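Local coordinates for protein YciF (Escherichia coli, PDB 2GS4), which is a stress protein of undefined exact function that forms a homodimer and, as a rubrerythrin-like member of the ferritin clan, probably binds metal, at residues A[55-58]-A[59-62]; A[151-154]-A[155-158]. All blocks are in the same frame, centred on the assembly; numbering follows the deposited sequence.

Contact 1: residues A[55-58]-A[59-62]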
loop_
_atom_site.group_PDB
_atom_site.type_symbol
_atom_site.label_atom_id
_atom_site.label_comp_id
_atom_site.label_asym_id
_atom_site.label_seq_id
_atom_site.Cartn_x
_atom_site.Cartn_y
_atom_site.Cartn_z
ATOM N N ILE A 55 -16.350 5.366 -7.114
ATOM C CA ILE A 55 -16.567 3.980 -7.468
ATOM C C ILE A 55 -17.415 3.997 -8.751
ATOM O O ILE A 55 -17.174 3.213 -9.667
ATOM C CB ILE A 55 -17.266 3.197 -6.332
ATOM C CG1 ILE A 55 -16.301 3.073 -5.145
ATOM C CG2 ILE A 55 -17.676 1.807 -6.819
ATOM C CD1 ILE A 55 -16.854 2.337 -3.934
ATOM N N GLU A 56 -18.388 4.901 -8.834
ATOM C CA GLU A 56 -19.204 4.964 -10.051
ATOM C C GLU A 56 -18.311 5.275 -11.243
ATOM O O GLU A 56 -18.504 4.737 -12.335
ATOM C CB GLU A 56 -20.295 6.038 -9.940
ATOM C CG GLU A 56 -21.338 5.735 -8.869
ATOM C CD GLU A 56 -22.115 4.472 -9.157
ATOM O OE1 GLU A 56 -22.528 3.807 -8.189
ATOM O OE2 GLU A 56 -22.324 4.150 -10.344
ATOM N N ARG A 57 -17.328 6.146 -11.041
ATOM C CA ARG A 57 -16.430 6.504 -12.126
ATOM C C ARG A 57 -15.616 5.283 -12.572
ATOM O O ARG A 57 -15.293 5.153 -13.755
ATOM C CB ARG A 57 -15.512 7.655 -11.700
ATOM C CG ARG A 57 -14.840 8.368 -12.863
ATOM C CD ARG A 57 -14.194 9.666 -12.405
ATOM N NE ARG A 57 -15.192 10.655 -12.009
ATOM C CZ ARG A 57 -15.066 11.460 -10.959
ATOM N NH1 ARG A 57 -16.017 12.339 -10.670
ATOM N NH2 ARG A 57 -13.996 11.366 -10.178
ATOM N N ILE A 58 -15.287 4.390 -11.637
ATOM C CA ILE A 58 -14.546 3.182 -11.987
ATOM C C ILE A 58 -15.424 2.287 -12.872
ATOM O O ILE A 58 -14.919 1.621 -13.771
ATOM C CB ILE A 58 -14.081 2.382 -10.724
ATOM C CG1 ILE A 58 -12.940 3.121 -10.010
ATOM C CG2 ILE A 58 -13.604 0.992 -11.135
ATOM C CD1 ILE A 58 -12.545 2.497 -8.671
ATOM N N ASP A 59 -16.728 2.251 -12.613
ATOM C CA ASP A 59 -17.621 1.434 -13.438
ATOM C C ASP A 59 -17.574 1.987 -14.859
ATOM O O ASP A 59 -17.594 1.232 -15.836
ATOM C CB ASP A 59 -19.068 1.484 -12.938
ATOM C CG ASP A 59 -19.225 0.937 -11.537
ATOM O OD1 ASP A 59 -18.499 -0.010 -11.176
ATOM O OD2 ASP A 59 -20.096 1.444 -10.801
ATOM N N GLN A 60 -17.496 3.312 -14.951
ATOM C CA GLN A 60 -17.418 4.006 -16.231
ATOM C C GLN A 60 -16.125 3.647 -16.961
ATOM O O GLN A 60 -16.128 3.448 -18.175
ATOM C CB GLN A 60 -17.466 5.528 -16.036
ATOM C CG GLN A 60 -18.841 6.126 -15.724
ATOM C CD GLN A 60 -18.808 7.650 -15.680
ATOM O OE1 GLN A 60 -19.230 8.325 -16.621
ATOM N NE2 GLN A 60 -18.282 8.196 -14.592
ATOM N N VAL A 61 -15.019 3.582 -16.218
ATOM C CA VAL A 61 -13.722 3.243 -16.803
ATOM C C VAL A 61 -13.778 1.851 -17.395
ATOM O O VAL A 61 -13.303 1.605 -18.509
ATOM C CB VAL A 61 -12.584 3.248 -15.749
ATOM C CG1 VAL A 61 -11.368 2.496 -16.294
ATOM C CG2 VAL A 61 -12.189 4.668 -15.401
ATOM N N VAL A 62 -14.355 0.934 -16.630
ATOM C CA VAL A 62 -14.473 -0.446 -17.050
ATOM C C VAL A 62 -15.320 -0.568 -18.320
ATOM O O VAL A 62 -14.951 -1.281 -19.252
ATOM C CB VAL A 62 -15.061 -1.280 -15.899
ATOM C CG1 VAL A 62 -15.468 -2.656 -16.379
ATOM C CG2 VAL A 62 -14.011 -1.404 -14.793
#
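D59 folds back onto the carbonyls of I55 and E56, a worked example of packing between successive turns of an α-helix, here helix 38-63 of a ferritin-like bundle. With CG anti to its own carbonyl carbon (chi1 -62°), the carboxylate bends toward the preceding turn and CG lies 3.6 Å from I55 O. The same carbonyl receives the backbone N-H of D59, with I55 O 3.1 Å from D59 N. E56 brings a second carboxylate alongside: its OE2 stands 3.5 Å from D59 OD2, the planes 77° apart, so each charge probably raises the other's proton affinity. Replacing D59 by an alanine would probably leave the I55 carbonyl less covered and Y18 of helix 6-33 without one neighbour.

On another face, Q60 NE2 lies 3.9 Å from R57 CG. The guanidinium continues to helix 130-159, where R57 NH2 makes a salt bridge to E142 and a hydrogen bond to T139. I58 CG2 faces V62 CG2 at 4.4 Å, with Y18 and I70 also against I58. At the I58 carbonyl, V62 N donates to I58 O at 3.0 Å, nearly straight at 164°, while V62 CG2 rests 3.3 Å from I58 O.

Contact 2: residues A[151-154]-A[155-158]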
loop_
_atom_site.group_PDB
_atom_site.type_symbol
_atom_site.label_atom_id
_atom_site.label_comp_id
_atom_site.label_asym_id
_atom_site.label_seq_id
_atom_site.Cartn_x
_atom_site.Cartn_y
_atom_site.Cartn_z
ATOM N N THR A 151 -4.995 19.120 4.895
ATOM C CA THR A 151 -3.849 19.884 5.373
ATOM C C THR A 151 -4.301 21.192 6.018
ATOM O O THR A 151 -3.743 21.619 7.028
ATOM C CB THR A 151 -2.863 20.203 4.237
ATOM O OG1 THR A 151 -2.086 19.038 3.939
ATOM C CG2 THR A 151 -1.938 21.343 4.637
ATOM N N ASP A 152 -5.309 21.829 5.427
ATOM C CA ASP A 152 -5.834 23.078 5.973
ATOM C C ASP A 152 -6.369 22.766 7.361
ATOM O O ASP A 152 -6.237 23.557 8.288
ATOM C CB ASP A 152 -6.969 23.609 5.096
ATOM C CG ASP A 152 -6.498 24.015 3.712
ATOM O OD1 ASP A 152 -7.332 24.016 2.784
ATOM O OD2 ASP A 152 -5.301 24.340 3.551
ATOM N N LEU A 153 -6.978 21.594 7.496
ATOM C CA LEU A 153 -7.536 21.180 8.773
ATOM C C LEU A 153 -6.437 20.879 9.782
ATOM O O LEU A 153 -6.564 21.215 10.953
ATOM C CB LEU A 153 -8.453 19.971 8.577
ATOM C CG LEU A 153 -9.687 20.360 7.759
ATOM C CD1 LEU A 153 -10.530 19.134 7.455
ATOM C CD2 LEU A 153 -10.492 21.395 8.526
ATOM N N ALA A 154 -5.350 20.262 9.333
ATOM C CA ALA A 154 -4.251 19.968 10.246
ATOM C C ALA A 154 -3.702 21.288 10.773
ATOM O O ALA A 154 -3.444 21.426 11.972
ATOM C CB ALA A 154 -3.153 19.187 9.539
ATOM N N ILE A 155 -3.539 22.260 9.876
ATOM C CA ILE A 155 -3.041 23.569 10.277
ATOM C C ILE A 155 -3.984 24.137 11.341
ATOM O O ILE A 155 -3.534 24.557 12.405
ATOM C CB ILE A 155 -2.930 24.543 9.060
ATOM C CG1 ILE A 155 -1.696 24.186 8.221
ATOM C CG2 ILE A 155 -2.831 25.986 9.535
ATOM C CD1 ILE A 155 -1.534 24.987 6.929
ATOM N N ASN A 156 -5.290 24.123 11.075
ATOM C CA ASN A 156 -6.250 24.649 12.048
ATOM C C ASN A 156 -6.134 23.946 13.406
ATOM O O ASN A 156 -6.180 24.600 14.442
ATOM C CB ASN A 156 -7.700 24.501 11.559
ATOM C CG ASN A 156 -7.956 25.178 10.224
ATOM O OD1 ASN A 156 -7.222 26.074 9.807
ATOM N ND2 ASN A 156 -9.020 24.755 9.554
ATOM N N ASN A 157 -5.997 22.620 13.403
ATOM C CA ASN A 157 -5.897 21.866 14.656
ATOM C C ASN A 157 -4.622 22.232 15.405
ATOM O O ASN A 157 -4.594 22.237 16.638
ATOM C CB ASN A 157 -5.934 20.351 14.386
ATOM C CG ASN A 157 -5.914 19.518 15.668
ATOM O OD1 ASN A 157 -6.817 19.601 16.504
ATOM N ND2 ASN A 157 -4.875 18.713 15.827
ATOM N N VAL A 158 -3.568 22.537 14.659
ATOM C CA VAL A 158 -2.300 22.913 15.264
ATOM C C VAL A 158 -2.425 24.285 15.931
ATOM O O VAL A 158 -1.827 24.526 16.979
ATOM C CB VAL A 158 -1.179 22.944 14.201
ATOM C CG1 VAL A 158 0.011 23.741 14.703
ATOM C CG2 VAL A 158 -0.751 21.518 13.870
HETATM O O HOH W 1 -2.761 18.670 13.544
#
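I155, N156, N157 and V158 each donate a backbone N-H to the carbonyl four residues earlier, a regular α-helical ladder whose bond from I155 N to T151 O is 2.9 Å long and close to straight at 166°. The side chains show how such a ladder is dressed differently round its circumference.

I155 lies along the outer side. Its CG1 is 3.5 Å from T151 O, and the chain runs on until CD1 comes near the T151 methyl CG2, so that one apolar arm shields the carbonyl that the I155 N-H already occupies. N156 does something similar with a polar group: CG, beside its own backbone N (chi1 -57°), brings the amide back over the D152 carbonyl. OD1 lies 3.1 Å from D152 O, but both are acceptors, and ND2 is poorly angled to bond there, so the amide packs against this oxygen without gripping it. N156 ND2 also lies 3.8 Å from L153 CD2, where the two side chains cross.

A154 offers only a methyl beyond its backbone, yet its carbonyl is doubly engaged. V158 N reaches A154 O at 2.9 Å, and a water donates to A154 O as well, at 3.2 Å. The same water accepts from N157 ND2 at 3.1 Å, closing a bridge one turn long. N157 CG is anti to its own backbone N, which carries the amide away from the preceding turn; ND2 has a further acceptor in the E96 carbonyl.

Helix 95-126 covers the side that carries L153, A154 and N157: L153 and A154 rest on I103, N157 packs on D99 and A100, and T151 OG1 is hydrogen-bonded to Q107 OE1. Rising numbers on helix 130-159 meet falling ones on helix 95-126, the antiparallel pairing of a bundle that contains no strands.

Both contacts join successive turns of one helix by the same backbone ladder. Contact 1, in helix 38-63, and contact 2, in helix 130-159, lie on opposite sides of the chain's centre, about 32 Å apart between centres. Contact 1, nearer the centre and flanked by helices 6-33 and 130-159, has I55, I58 and V61 buried; contact 2 leans on helix 95-126, with only L153 and N157 buried and I155, N156 and V158 exposed. Charge is prominent around the first, with two neighbouring acids and R57 reaching E142 on another helix; amides, a hydroxyl and a bridging water dominate the second, though D152 adds a charge there. Helix 130-159 serves both, as partner and as host.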